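Local coordinates for protein N-isopropylammelide isopropylaminohydrolase (PDB 6NBO) that is a zinc-binding member of the amidohydrolase family, built around a TIM-barrel fold whose metal ions sit at one end of the barrel, at residues 127-132 and 171-176; 362-367 and 389-394; 244-249 and 272-277; 64-69 and 304-309; 218-223 and 250-255. All blocks are in the same frame, centred on the assembly; numbering follows the deposited sequence. Where two conformers were deposited one is given.

Contact 1: 127-132 and 171-176; sequences VDVDTD and DALLAD
Val129 and Leu173 form the centre of this contact, their side chains meeting at a slant. CG1 of Val129 lies 3.7 Å from Leu173 CG, and the same methyl stands 3.9 Å from Leu174 CD2, so a single branch touches two successive helix residues. Its placement follows from chi1 of Val129 (173°), which sets CG1 anti to the backbone N. The shortest approach is between a methyl and a carbonyl: Leu173 CD2 lies 3.1 Å from Asp130 O, a tight fit in which the leucine tip presses on the peptide joining Asp130 to Thr131. No hydrogen bond crosses the interface, and the buried area totals 194 Å², so apolar contact carries it.

The second shell fixes both partners. The backbone of Val129 pairs with Phe159, and its side chain also rests on Ala158 of strand 153-159; Leu173 and Leu174 continue onto Leu135 and Val164. The CB of Asp130 points away from the helix, and its OD1 accepts a bond from Ala133 N. Geometrically, the segment following strand 120-128 packs against helix 170-180, which comes after the neighbouring strand 153-159, as expected for adjacent beta-alpha units of a TIM barrel.

Contact 2: 362-367 and 389-394; sequences GARADV and VSSGKI. With EDO (1,2-ethanediol), chain L.
Val367 and Val389 face each other as an antiparallel hydrogen-bonded pair, the start of the tight part. Two backbone bonds join them, Val389 N to Val367 O at 2.8 Å and Val367 N to Val389 O at 2.9 Å, while both side chains project from the same side of the strands, with CB of Val367 4.2 Å from CB of Val389. One step on, the type I' turn from Ser390 to Lys393 is held by two N-H groups. Gly392 N gives its hydrogen to Ala365 O at 2.9 Å; Ala365 is the centre of an inverse gamma turn, and its carbonyl oxygen also lies 3.5 Å from CG1 of Val389. Ser391 N points almost straight at Asp366 OD1 (2.8 Å, 176° at the hydrogen), nearly in line with its C-O bond. A chi1 of -63° sets Asp366 CG anti to the carbonyl carbon, on the side from which OD1 reaches Ser391 N; OD2 is hydrogen-bonded to Thr121 and makes a long, weak ion pair with Arg122.

The outer side is looser and partly exposed. Arg364 approaches the turn mainly through its aliphatic part, CD lying 3.5 Å from Ser391 OG. Its NE donates to O2 of a 1,2-ethanediol at 3.1 Å and 164°, near the guanidinium plane; the diol probably comes from the crystallisation liquor. NH1 pairs with Glu153. Thus both oxygens of the buried Asp366 carboxylate have polar partners, consistent with a charged form, whereas the guanidinium takes its partners away from the turn.

Contact 3: 244-249 and 272-277; sequences HKVTIS and LGVAVV
The imidazole of His244 lies with one face over Gly273, whose CA stands 3.4 Å above the ring plane, offset toward the rim and nearest to CD2. With CA 23° off the ring normal, this is a CH-pi contact; Leu272 O lies over the same face. Two conformers were modelled for His244; one is described. Beyond it the chain continues into parallel neighbouring strands of the TIM barrel, 246-249 and 275-277, their axes 4.7 Å apart and N-to-C directions differing by 30°. Gly273, the first residue to leave helical angles after helix 259-272, forms a Schellman motif with its positive phi.

Backbone bonds set the pairing: His244 N to Leu272 O, then Ile248 N to Ala275 O at 3.1 Å, then Val277 N to Ile248 O at 2.9 Å. Between the first two, a water donates to Val246 O and accepts from Ala275 N, bridging the strands. The side chains of Ile248 and Val274 meet at a slant, CG1 to CG1 at 3.6 Å, whereas Thr247, Ser249 and Val277 share the other side. There Ser249 OG, bonded to Asp216, lies 3.6 Å from Val277 CB, and Thr247 CG2 rests 3.7 Å from Val277 CG2.

Contact 4: 64-69 and 304-309; sequences GHTHLD and DGVRDT. With ZN (zinc ion), chain B; ZN (zinc ion), chain M.
His65, His67 and Asp304 meet at a zinc ion, and metal coordination dominates the contact. His65 NE2 binds it at 2.1 Å, His67 NE2 at 2.3 Å and Asp304 OD1 also at 2.3 Å; His218 supplies the fourth protein ligand. Both imidazoles lie alongside the aspartate and point the same way, but their planes are turned by 70° (His65) and 49° (His67) from the carboxylate. The other oxygen, Asp304 OD2, binds a second zinc at 2.4 Å, so the carboxylate bridges two metals; that ion also carries a water.

Hydrogen bonds position these ligands. Asp304 N donates to His65 O at 2.9 Å, and Thr66 OG1 to Asp304 O at 2.8 Å, the latter reached because chi1 of Thr66 (-169°) sets OG1 anti to the backbone N. Behind His65, ND1 is bonded to Ser249. One water joins the two segments farther along, donating to His67 O and Asp308 OD2 and accepting from Val306 N.

Van der Waals contact is slight, Val306 CG2 lying 3.9 Å from the hydroxyl oxygen Thr66 OG1. A His-X-His pair ending the first barrel strand, joined by an aspartate following the last, is the hallmark metal site of the amidohydrolase family.

Contact 5: 218-223 and 250-255; sequences HLHERG and HAFCLG. With ZN (zinc ion), chain B.
His250 packs against His218 and His220 where parallel strands 215-219 and 246-250 of the TIM barrel end, on the metal-bearing side. Followed outward, His250 CB lies 3.8 Å from Leu219 O and over one face of the Phe252 ring. A chi1 of -56° sets CG anti to the carbonyl carbon, and the ring reaches both other histidines, themselves in contact, His220 NE2 lying at the edge of the His218 ring; the three form an aromatic cluster. CD2 is 3.5 Å from His218 CD2 and equally far from His220 NE2. CE1 lies 3.4 Å from Asp304 OD2, and at the tip NE2 approaches His218 CD2 at 3.3 Å. The His250 ring plane is 65° from that of His218, but only 26° from that of His220, which is slid aside and barely overlaps it.

His218 NE2 binds the zinc ion of His65, His67 and Asp304 at 2.3 Å, while His250 belongs to the second zinc site with Asp304. Phe252 CE2 meets the edge of the His220 imidazole.

Ala251 N bonds weakly to Leu219 O; a bridging water donates to Leu219 O and Glu221 O and accepts from Cys253 N. Beside it, Cys253 CB lies 3.4 Å from Glu221 O.

From the N terminus, the 64-69 segment opens contact 4, which closes only at 304-309 and so spans most of the barrel. Contacts 1, 5 and 3 all open and close within that span. In contact 1, Asp128 N is hydrogen-bonded to Asp69 OD2 of contact 4, between neighbouring strands 120-128 and 56-66. Next, 218-223 opens contact 5 and 244-249 opens contact 3; 250-255 closes contact 5 before 272-277 closes contact 3, so these two cross, and His250 N bonds to Val277 O. Contacts 4 and 5 share one zinc ion. Contact 2 follows in series, its centre about 36 Å from that of contact 5, joining late strands beyond the barrel.

Contact 1: 127-132 and 171-176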
# COMPACT_ATOMS: atom_id res chain seq x y z
N VAL A 127 7.07 9.07 -1.32
CA VAL A 127 8.08 9.86 -0.62
C VAL A 127 8.17 11.20 -1.33
O VAL A 127 8.26 11.25 -2.56
CB VAL A 127 9.46 9.17 -0.62
CG1 VAL A 127 10.50 10.07 0.06
CG2 VAL A 127 9.38 7.81 0.07
N ASP A 128 8.13 12.29 -0.57
CA ASP A 128 8.12 13.61 -1.19
C ASP A 128 9.46 13.86 -1.88
O ASP A 128 10.52 13.67 -1.28
CB ASP A 128 7.86 14.69 -0.15
CG ASP A 128 6.45 14.64 0.41
OD1 ASP A 128 5.62 13.85 -0.08
OD2 ASP A 128 6.17 15.40 1.36
N VAL A 129 9.41 14.26 -3.14
CA VAL A 129 10.59 14.62 -3.91
C VAL A 129 10.29 15.98 -4.53
O VAL A 129 9.38 16.09 -5.35
CB VAL A 129 10.93 13.58 -4.99
CG1 VAL A 129 12.07 14.06 -5.91
CG2 VAL A 129 11.29 12.24 -4.36
N ASP A 130 11.02 17.01 -4.11
CA ASP A 130 10.69 18.37 -4.53
C ASP A 130 11.93 19.25 -4.38
O ASP A 130 12.93 18.83 -3.79
CB ASP A 130 9.54 18.94 -3.70
CG ASP A 130 9.81 18.86 -2.20
OD1 ASP A 130 10.87 19.36 -1.75
OD2 ASP A 130 8.96 18.31 -1.46
N THR A 131 11.84 20.48 -4.88
CA THR A 131 12.98 21.38 -4.84
C THR A 131 13.11 22.14 -3.51
O THR A 131 13.97 23.01 -3.40
CB THR A 131 12.92 22.37 -6.00
OG1 THR A 131 11.67 23.07 -5.98
CG2 THR A 131 13.06 21.61 -7.32
N ASP A 132 12.29 21.83 -2.51
CA ASP A 132 12.58 22.31 -1.16
C ASP A 132 13.64 21.44 -0.50
O ASP A 132 14.55 21.96 0.16
CB ASP A 132 11.33 22.31 -0.28
CG ASP A 132 10.25 23.23 -0.79
OD1 ASP A 132 10.57 24.27 -1.39
OD2 ASP A 132 9.07 22.89 -0.59
N ASP A 171 11.28 18.23 -12.71
CA ASP A 171 11.34 17.14 -13.67
C ASP A 171 12.67 16.39 -13.58
O ASP A 171 12.70 15.15 -13.53
CB ASP A 171 11.11 17.67 -15.09
CG ASP A 171 11.94 18.92 -15.41
OD1 ASP A 171 12.78 19.36 -14.58
OD2 ASP A 171 11.76 19.46 -16.51
N ALA A 172 13.79 17.12 -13.55
CA ALA A 172 15.10 16.47 -13.47
C ALA A 172 15.30 15.80 -12.11
O ALA A 172 15.97 14.77 -12.02
CB ALA A 172 16.21 17.49 -13.74
N LEU A 173 14.74 16.38 -11.06
CA LEU A 173 14.86 15.79 -9.74
C LEU A 173 14.15 14.45 -9.67
O LEU A 173 14.65 13.50 -9.07
CB LEU A 173 14.30 16.76 -8.70
CG LEU A 173 14.59 16.46 -7.24
CD1 LEU A 173 16.11 16.49 -6.98
CD2 LEU A 173 13.88 17.49 -6.42
N LEU A 174 12.96 14.37 -10.27
CA LEU A 174 12.22 13.12 -10.30
C LEU A 174 12.97 12.05 -11.07
O LEU A 174 12.97 10.88 -10.69
CB LEU A 174 10.84 13.35 -10.93
CG LEU A 174 9.86 14.18 -10.08
CD1 LEU A 174 8.58 14.56 -10.87
CD2 LEU A 174 9.49 13.41 -8.82
N ALA A 175 13.61 12.43 -12.18
CA ALA A 175 14.48 11.49 -12.89
C ALA A 175 15.61 11.02 -11.99
O ALA A 175 15.93 9.83 -11.94
CB ALA A 175 15.03 12.14 -14.16
N ASP A 176 16.25 11.96 -11.28
CA ASP A 176 17.30 11.59 -10.33
C ASP A 176 16.77 10.63 -9.27
O ASP A 176 17.48 9.73 -8.83
CB ASP A 176 17.88 12.83 -9.66
CG ASP A 176 18.66 13.69 -10.61
OD1 ASP A 176 18.94 13.23 -11.74
OD2 ASP A 176 18.99 14.83 -10.23

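Contact 2: 362-367 and 389-394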
# COMPACT_ATOMS: atom_id res chain seq x y z
N GLY A 362 5.81 -22.27 -2.77
CA GLY A 362 6.51 -21.40 -3.68
C GLY A 362 6.37 -19.93 -3.35
O GLY A 362 7.21 -19.13 -3.79
N ALA A 363 5.36 -19.55 -2.57
CA ALA A 363 5.21 -18.17 -2.16
C ALA A 363 6.27 -17.82 -1.13
O ALA A 363 6.81 -18.69 -0.43
CB ALA A 363 3.82 -17.93 -1.57
N ARG A 364 6.58 -16.53 -1.06
CA ARG A 364 7.41 -16.03 0.04
C ARG A 364 6.73 -16.35 1.36
O ARG A 364 5.53 -16.15 1.53
CB ARG A 364 7.63 -14.52 -0.09
CG ARG A 364 8.61 -13.96 0.96
CD ARG A 364 8.77 -12.43 0.85
NE ARG A 364 9.25 -12.05 -0.48
CZ ARG A 364 9.12 -10.83 -1.01
NH1 ARG A 364 8.53 -9.86 -0.32
NH2 ARG A 364 9.57 -10.59 -2.23
N ALA A 365 7.51 -16.85 2.31
CA ALA A 365 6.97 -17.35 3.58
C ALA A 365 6.70 -16.18 4.53
O ALA A 365 7.39 -15.98 5.54
CB ALA A 365 7.92 -18.37 4.19
N ASP A 366 5.67 -15.41 4.20
CA ASP A 366 5.11 -14.39 5.08
C ASP A 366 3.81 -14.94 5.66
O ASP A 366 2.86 -15.21 4.92
CB ASP A 366 4.83 -13.07 4.34
CG ASP A 366 6.10 -12.42 3.77
OD1 ASP A 366 7.22 -12.92 4.03
OD2 ASP A 366 5.97 -11.40 3.06
N VAL A 367 3.77 -15.12 6.97
CA VAL A 367 2.64 -15.77 7.62
C VAL A 367 2.30 -15.00 8.89
O VAL A 367 3.19 -14.69 9.69
CB VAL A 367 2.91 -17.25 7.96
CG1 VAL A 367 1.66 -17.89 8.54
CG2 VAL A 367 3.36 -18.03 6.72
N VAL A 389 5.72 -14.15 10.68
CA VAL A 389 6.86 -14.72 9.99
C VAL A 389 7.06 -13.92 8.72
O VAL A 389 6.10 -13.65 7.99
CB VAL A 389 6.63 -16.21 9.66
CG1 VAL A 389 7.83 -16.77 8.91
CG2 VAL A 389 6.34 -16.99 10.93
N SER A 390 8.30 -13.52 8.46
CA SER A 390 8.58 -12.74 7.26
C SER A 390 9.78 -13.35 6.58
O SER A 390 10.83 -13.51 7.20
CB SER A 390 8.83 -11.28 7.61
OG SER A 390 9.10 -10.54 6.44
N SER A 391 9.62 -13.68 5.29
CA SER A 391 10.66 -14.36 4.52
C SER A 391 11.18 -15.58 5.28
O SER A 391 12.39 -15.85 5.31
CB SER A 391 11.80 -13.42 4.16
OG SER A 391 11.39 -12.53 3.14
N GLY A 392 10.27 -16.31 5.91
CA GLY A 392 10.61 -17.55 6.59
C GLY A 392 11.22 -17.39 7.96
O GLY A 392 11.56 -18.40 8.59
N LYS A 393 11.35 -16.16 8.47
CA LYS A 393 11.94 -15.92 9.78
C LYS A 393 10.89 -15.36 10.72
O LYS A 393 10.12 -14.49 10.34
CB LYS A 393 13.11 -14.94 9.66
CG LYS A 393 14.26 -15.46 8.82
CD LYS A 393 15.44 -14.52 8.87
CE LYS A 393 16.57 -15.02 7.98
NZ LYS A 393 16.20 -14.94 6.54
N ILE A 394 10.88 -15.85 11.96
CA ILE A 394 9.99 -15.31 12.97
C ILE A 394 10.48 -13.92 13.36
O ILE A 394 11.60 -13.76 13.84
CB ILE A 394 9.93 -16.24 14.19
CG1 ILE A 394 9.26 -17.57 13.82
CG2 ILE A 394 9.19 -15.56 15.31
CD1 ILE A 394 9.41 -18.65 14.86
C1 EDO L . 10.87 -13.10 -3.85
O1 EDO L . 9.95 -12.72 -4.88
C2 EDO L . 10.18 -14.04 -2.87
O2 EDO L . 11.01 -14.22 -1.71

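Contact 3: 244-249 and 272-277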
# COMPACT_ATOMS: atom_id res chain seq x y z
N HIS A 244 -0.59 -2.68 -16.93
CA HIS A 244 -0.34 -3.08 -15.55
C HIS A 244 0.84 -2.32 -14.94
O HIS A 244 1.54 -2.84 -14.07
CB HIS A 244 -0.10 -4.60 -15.44
CG HIS A 244 -1.27 -5.45 -15.83
ND1 HIS A 244 -1.44 -5.96 -17.11
CD2 HIS A 244 -2.31 -5.93 -15.11
CE1 HIS A 244 -2.54 -6.69 -17.16
NE2 HIS A 244 -3.09 -6.69 -15.96
N LYS A 245 1.09 -1.10 -15.40
CA LYS A 245 2.15 -0.28 -14.85
C LYS A 245 1.66 1.05 -14.28
O LYS A 245 2.48 1.84 -13.81
CB LYS A 245 3.23 -0.01 -15.90
CG LYS A 245 4.17 -1.20 -16.10
CD LYS A 245 5.20 -0.91 -17.17
CE LYS A 245 6.61 -0.90 -16.62
NZ LYS A 245 7.60 -0.58 -17.70
N VAL A 246 0.35 1.32 -14.31
CA VAL A 246 -0.19 2.58 -13.80
C VAL A 246 -1.20 2.29 -12.71
O VAL A 246 -2.04 1.39 -12.84
CB VAL A 246 -0.82 3.41 -14.94
CG1 VAL A 246 -1.55 4.65 -14.38
CG2 VAL A 246 0.25 3.84 -15.93
N THR A 247 -1.12 3.04 -11.62
CA THR A 247 -2.03 2.98 -10.49
C THR A 247 -2.62 4.37 -10.29
O THR A 247 -1.90 5.37 -10.42
CB THR A 247 -1.28 2.51 -9.22
OG1 THR A 247 -0.72 1.22 -9.45
CG2 THR A 247 -2.19 2.46 -7.99
N ILE A 248 -3.92 4.43 -10.01
CA ILE A 248 -4.59 5.68 -9.66
C ILE A 248 -4.90 5.64 -8.18
O ILE A 248 -5.65 4.78 -7.72
CB ILE A 248 -5.89 5.88 -10.45
CG1 ILE A 248 -5.67 5.59 -11.94
CG2 ILE A 248 -6.42 7.31 -10.21
CD1 ILE A 248 -4.73 6.57 -12.61
N SER A 249 -4.35 6.59 -7.42
CA SER A 249 -4.63 6.66 -5.99
C SER A 249 -5.76 7.64 -5.72
O SER A 249 -5.82 8.73 -6.32
CB SER A 249 -3.39 7.08 -5.21
OG SER A 249 -2.46 6.00 -5.12
N LEU A 272 -6.62 -2.08 -19.11
CA LEU A 272 -5.22 -1.68 -19.07
C LEU A 272 -4.49 -2.19 -17.83
O LEU A 272 -3.30 -1.88 -17.66
CB LEU A 272 -5.11 -0.15 -19.13
CG LEU A 272 -5.51 0.41 -20.50
CD1 LEU A 272 -5.73 1.91 -20.44
CD2 LEU A 272 -4.43 0.07 -21.50
N GLY A 273 -5.15 -2.98 -16.99
CA GLY A 273 -4.52 -3.41 -15.77
C GLY A 273 -4.22 -2.29 -14.81
O GLY A 273 -3.25 -2.38 -14.05
N VAL A 274 -5.02 -1.23 -14.82
CA VAL A 274 -4.85 -0.11 -13.89
C VAL A 274 -5.64 -0.40 -12.62
O VAL A 274 -6.86 -0.57 -12.67
CB VAL A 274 -5.32 1.20 -14.53
CG1 VAL A 274 -5.30 2.32 -13.49
CG2 VAL A 274 -4.45 1.54 -15.74
N ALA A 275 -4.95 -0.44 -11.48
CA ALA A 275 -5.57 -0.64 -10.18
C ALA A 275 -5.92 0.71 -9.56
O ALA A 275 -5.41 1.76 -9.96
CB ALA A 275 -4.64 -1.41 -9.24
N VAL A 276 -6.82 0.67 -8.57
CA VAL A 276 -7.18 1.87 -7.83
C VAL A 276 -6.84 1.66 -6.36
O VAL A 276 -7.02 0.57 -5.81
CB VAL A 276 -8.67 2.25 -8.05
CG1 VAL A 276 -9.63 1.23 -7.43
CG2 VAL A 276 -8.95 3.67 -7.54
N VAL A 277 -6.31 2.71 -5.74
CA VAL A 277 -6.03 2.71 -4.31
C VAL A 277 -7.16 3.46 -3.62
O VAL A 277 -7.47 4.60 -3.99
CB VAL A 277 -4.68 3.36 -3.99
CG1 VAL A 277 -4.54 3.52 -2.48
CG2 VAL A 277 -3.55 2.55 -4.58
O HOH W 1 -1.46 0.20 -16.51
O HOH W 2 -1.85 -0.64 -11.00

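Contact 4: 64-69 and 304-309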
# COMPACT_ATOMS: atom_id res chain seq x y z
N GLY A 64 -0.74 -0.68 0.75
CA GLY A 64 -0.64 -0.28 -0.64
C GLY A 64 -0.46 1.21 -0.89
O GLY A 64 -0.27 1.61 -2.04
N HIS A 65 -0.54 2.05 0.15
CA HIS A 65 -0.41 3.50 -0.03
C HIS A 65 -0.21 4.16 1.32
O HIS A 65 -1.17 4.34 2.08
CB HIS A 65 -1.64 4.10 -0.72
CG HIS A 65 -1.54 5.57 -1.04
ND1 HIS A 65 -1.64 6.06 -2.32
CD2 HIS A 65 -1.40 6.66 -0.24
CE1 HIS A 65 -1.56 7.38 -2.30
NE2 HIS A 65 -1.40 7.77 -1.05
N THR A 66 1.02 4.52 1.64
CA THR A 66 1.24 5.38 2.80
C THR A 66 2.34 6.37 2.44
O THR A 66 2.80 6.44 1.29
CB THR A 66 1.55 4.54 4.05
OG1 THR A 66 1.50 5.39 5.20
CG2 THR A 66 2.95 3.89 3.96
N HIS A 67 2.75 7.17 3.45
CA HIS A 67 3.74 8.24 3.28
C HIS A 67 4.69 8.10 4.48
O HIS A 67 4.57 8.84 5.45
CB HIS A 67 3.07 9.62 3.23
CG HIS A 67 2.21 9.85 2.02
ND1 HIS A 67 2.68 10.43 0.87
CD2 HIS A 67 0.90 9.57 1.79
CE1 HIS A 67 1.70 10.52 -0.01
NE2 HIS A 67 0.62 9.98 0.51
N LEU A 68 5.62 7.15 4.38
CA LEU A 68 6.49 6.84 5.52
C LEU A 68 7.40 8.00 5.87
O LEU A 68 7.84 8.13 7.02
CB LEU A 68 7.35 5.60 5.25
CG LEU A 68 6.71 4.21 5.09
CD1 LEU A 68 7.77 3.18 4.74
CD2 LEU A 68 5.93 3.81 6.33
N ASP A 69 7.72 8.85 4.88
CA ASP A 69 8.62 9.96 5.15
C ASP A 69 7.97 11.02 6.02
O ASP A 69 8.68 11.75 6.72
CB ASP A 69 9.12 10.57 3.83
CG ASP A 69 7.99 11.11 2.94
OD1 ASP A 69 6.91 10.47 2.87
OD2 ASP A 69 8.20 12.16 2.29
N ASP A 304 -3.01 5.89 3.64
CA ASP A 304 -2.53 7.25 3.38
C ASP A 304 -1.63 7.64 4.55
O ASP A 304 -0.91 6.79 5.08
CB ASP A 304 -3.67 8.26 3.20
CG ASP A 304 -3.38 9.26 2.10
OD1 ASP A 304 -2.30 9.15 1.48
OD2 ASP A 304 -4.21 10.16 1.87
N GLY A 305 -1.67 8.90 4.97
CA GLY A 305 -0.79 9.33 6.05
C GLY A 305 -1.06 8.61 7.36
O GLY A 305 -2.15 8.10 7.62
N VAL A 306 -0.02 8.55 8.20
CA VAL A 306 -0.14 7.97 9.54
C VAL A 306 0.45 8.98 10.52
O VAL A 306 1.68 9.13 10.59
CB VAL A 306 0.58 6.62 9.66
CG1 VAL A 306 0.55 6.14 11.12
CG2 VAL A 306 -0.06 5.58 8.73
N ARG A 307 -0.41 9.65 11.28
CA ARG A 307 0.00 10.56 12.36
C ARG A 307 1.06 11.56 11.89
O ARG A 307 2.18 11.61 12.40
CB ARG A 307 0.50 9.77 13.57
CG ARG A 307 -0.57 8.90 14.17
CD ARG A 307 -0.31 8.55 15.64
NE ARG A 307 -1.13 7.39 15.98
CZ ARG A 307 -0.98 6.63 17.05
NH1 ARG A 307 -0.02 6.89 17.94
NH2 ARG A 307 -1.79 5.59 17.22
N ASP A 308 0.69 12.36 10.88
CA ASP A 308 1.62 13.34 10.35
C ASP A 308 1.00 14.72 10.51
O ASP A 308 0.09 14.88 11.33
CB ASP A 308 2.00 13.00 8.89
CG ASP A 308 0.80 12.90 7.95
OD1 ASP A 308 -0.21 13.61 8.15
OD2 ASP A 308 0.89 12.11 6.99
N THR A 309 1.49 15.74 9.79
CA THR A 309 0.90 17.06 9.97
C THR A 309 -0.40 17.25 9.19
O THR A 309 -1.09 18.25 9.41
CB THR A 309 1.89 18.18 9.58
OG1 THR A 309 2.05 18.22 8.16
CG2 THR A 309 3.25 17.96 10.25
ZN ZN B . -1.39 9.76 -0.50
ZN ZN M . -3.54 11.72 0.20
O HOH W 3 2.41 9.81 7.17
O HOH W 4 -1.33 12.39 0.06

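Contact 5: 218-223 and 250-255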
# COMPACT_ATOMS: atom_id res chain seq x y z
N HIS A 218 -1.64 10.36 -7.61
CA HIS A 218 -2.70 10.87 -6.75
C HIS A 218 -3.71 11.63 -7.59
O HIS A 218 -3.36 12.62 -8.25
CB HIS A 218 -2.13 11.82 -5.68
CG HIS A 218 -1.44 11.14 -4.53
ND1 HIS A 218 -0.27 10.43 -4.68
CD2 HIS A 218 -1.74 11.12 -3.21
CE1 HIS A 218 0.12 9.98 -3.50
NE2 HIS A 218 -0.75 10.39 -2.59
N LEU A 219 -4.98 11.23 -7.56
CA LEU A 219 -6.02 11.95 -8.29
C LEU A 219 -7.11 12.32 -7.30
O LEU A 219 -8.00 11.51 -7.03
CB LEU A 219 -6.57 11.12 -9.46
CG LEU A 219 -7.47 11.95 -10.38
CD1 LEU A 219 -6.70 13.14 -10.98
CD2 LEU A 219 -8.09 11.11 -11.49
N HIS A 220 -7.02 13.54 -6.75
CA HIS A 220 -8.05 14.05 -5.86
C HIS A 220 -9.15 14.80 -6.59
O HIS A 220 -10.16 15.15 -5.96
CB HIS A 220 -7.47 15.04 -4.84
CG HIS A 220 -6.23 14.57 -4.16
ND1 HIS A 220 -4.97 14.93 -4.59
CD2 HIS A 220 -6.04 13.80 -3.06
CE1 HIS A 220 -4.06 14.39 -3.80
NE2 HIS A 220 -4.69 13.70 -2.86
N GLU A 221 -8.96 15.10 -7.87
CA GLU A 221 -9.86 16.01 -8.56
C GLU A 221 -11.27 15.44 -8.58
O GLU A 221 -11.48 14.25 -8.81
CB GLU A 221 -9.36 16.26 -9.98
CG GLU A 221 -8.00 16.94 -10.03
CD GLU A 221 -7.47 17.06 -11.44
OE1 GLU A 221 -8.07 16.47 -12.36
OE2 GLU A 221 -6.46 17.77 -11.63
N ARG A 222 -12.24 16.30 -8.31
CA ARG A 222 -13.62 15.88 -8.17
C ARG A 222 -14.35 16.00 -9.49
O ARG A 222 -14.00 16.81 -10.35
CB ARG A 222 -14.30 16.73 -7.10
CG ARG A 222 -13.60 16.65 -5.75
CD ARG A 222 -13.90 15.31 -5.09
NE ARG A 222 -15.35 15.09 -5.07
CZ ARG A 222 -16.16 15.59 -4.16
NH1 ARG A 222 -15.67 16.33 -3.17
NH2 ARG A 222 -17.46 15.36 -4.22
N GLY A 223 -15.38 15.16 -9.65
CA GLY A 223 -16.37 15.36 -10.70
C GLY A 223 -15.80 15.30 -12.11
O GLY A 223 -14.94 14.47 -12.42
N HIS A 250 -6.65 7.25 -4.79
CA HIS A 250 -7.79 8.01 -4.29
C HIS A 250 -8.95 7.97 -5.28
O HIS A 250 -9.95 7.29 -5.02
CB HIS A 250 -7.37 9.44 -3.93
CG HIS A 250 -6.24 9.50 -2.95
ND1 HIS A 250 -6.20 8.69 -1.83
CD2 HIS A 250 -5.10 10.22 -2.94
CE1 HIS A 250 -5.09 8.93 -1.16
NE2 HIS A 250 -4.40 9.86 -1.81
N ALA A 251 -8.83 8.65 -6.41
CA ALA A 251 -9.80 8.54 -7.50
C ALA A 251 -11.21 8.88 -7.03
O ALA A 251 -12.18 8.24 -7.43
CB ALA A 251 -9.76 7.14 -8.12
N PHE A 252 -11.32 9.93 -6.19
CA PHE A 252 -12.61 10.34 -5.64
C PHE A 252 -13.65 10.59 -6.73
O PHE A 252 -14.85 10.40 -6.49
CB PHE A 252 -12.45 11.62 -4.81
CG PHE A 252 -11.43 11.51 -3.71
CD1 PHE A 252 -11.28 10.34 -2.99
CD2 PHE A 252 -10.63 12.59 -3.40
CE1 PHE A 252 -10.34 10.25 -1.97
CE2 PHE A 252 -9.69 12.51 -2.39
CZ PHE A 252 -9.55 11.34 -1.67
N CYS A 253 -13.23 11.04 -7.91
CA CYS A 253 -14.22 11.38 -8.94
C CYS A 253 -15.06 10.17 -9.34
O CYS A 253 -16.18 10.35 -9.83
CB CYS A 253 -13.54 11.98 -10.17
SG CYS A 253 -12.45 10.86 -11.08
N LEU A 254 -14.54 8.96 -9.14
CA LEU A 254 -15.31 7.76 -9.45
C LEU A 254 -16.52 7.60 -8.54
O LEU A 254 -17.43 6.84 -8.87
CB LEU A 254 -14.40 6.52 -9.36
CG LEU A 254 -13.26 6.41 -10.38
CD1 LEU A 254 -12.32 5.22 -10.08
CD2 LEU A 254 -13.82 6.29 -11.80
N GLY A 255 -16.55 8.29 -7.40
CA GLY A 255 -17.75 8.38 -6.60
C GLY A 255 -18.67 9.52 -6.96
O GLY A 255 -19.82 9.54 -6.51
ZN ZN B . -1.39 9.76 -0.50
O HOH W 5 -10.47 11.86 -8.53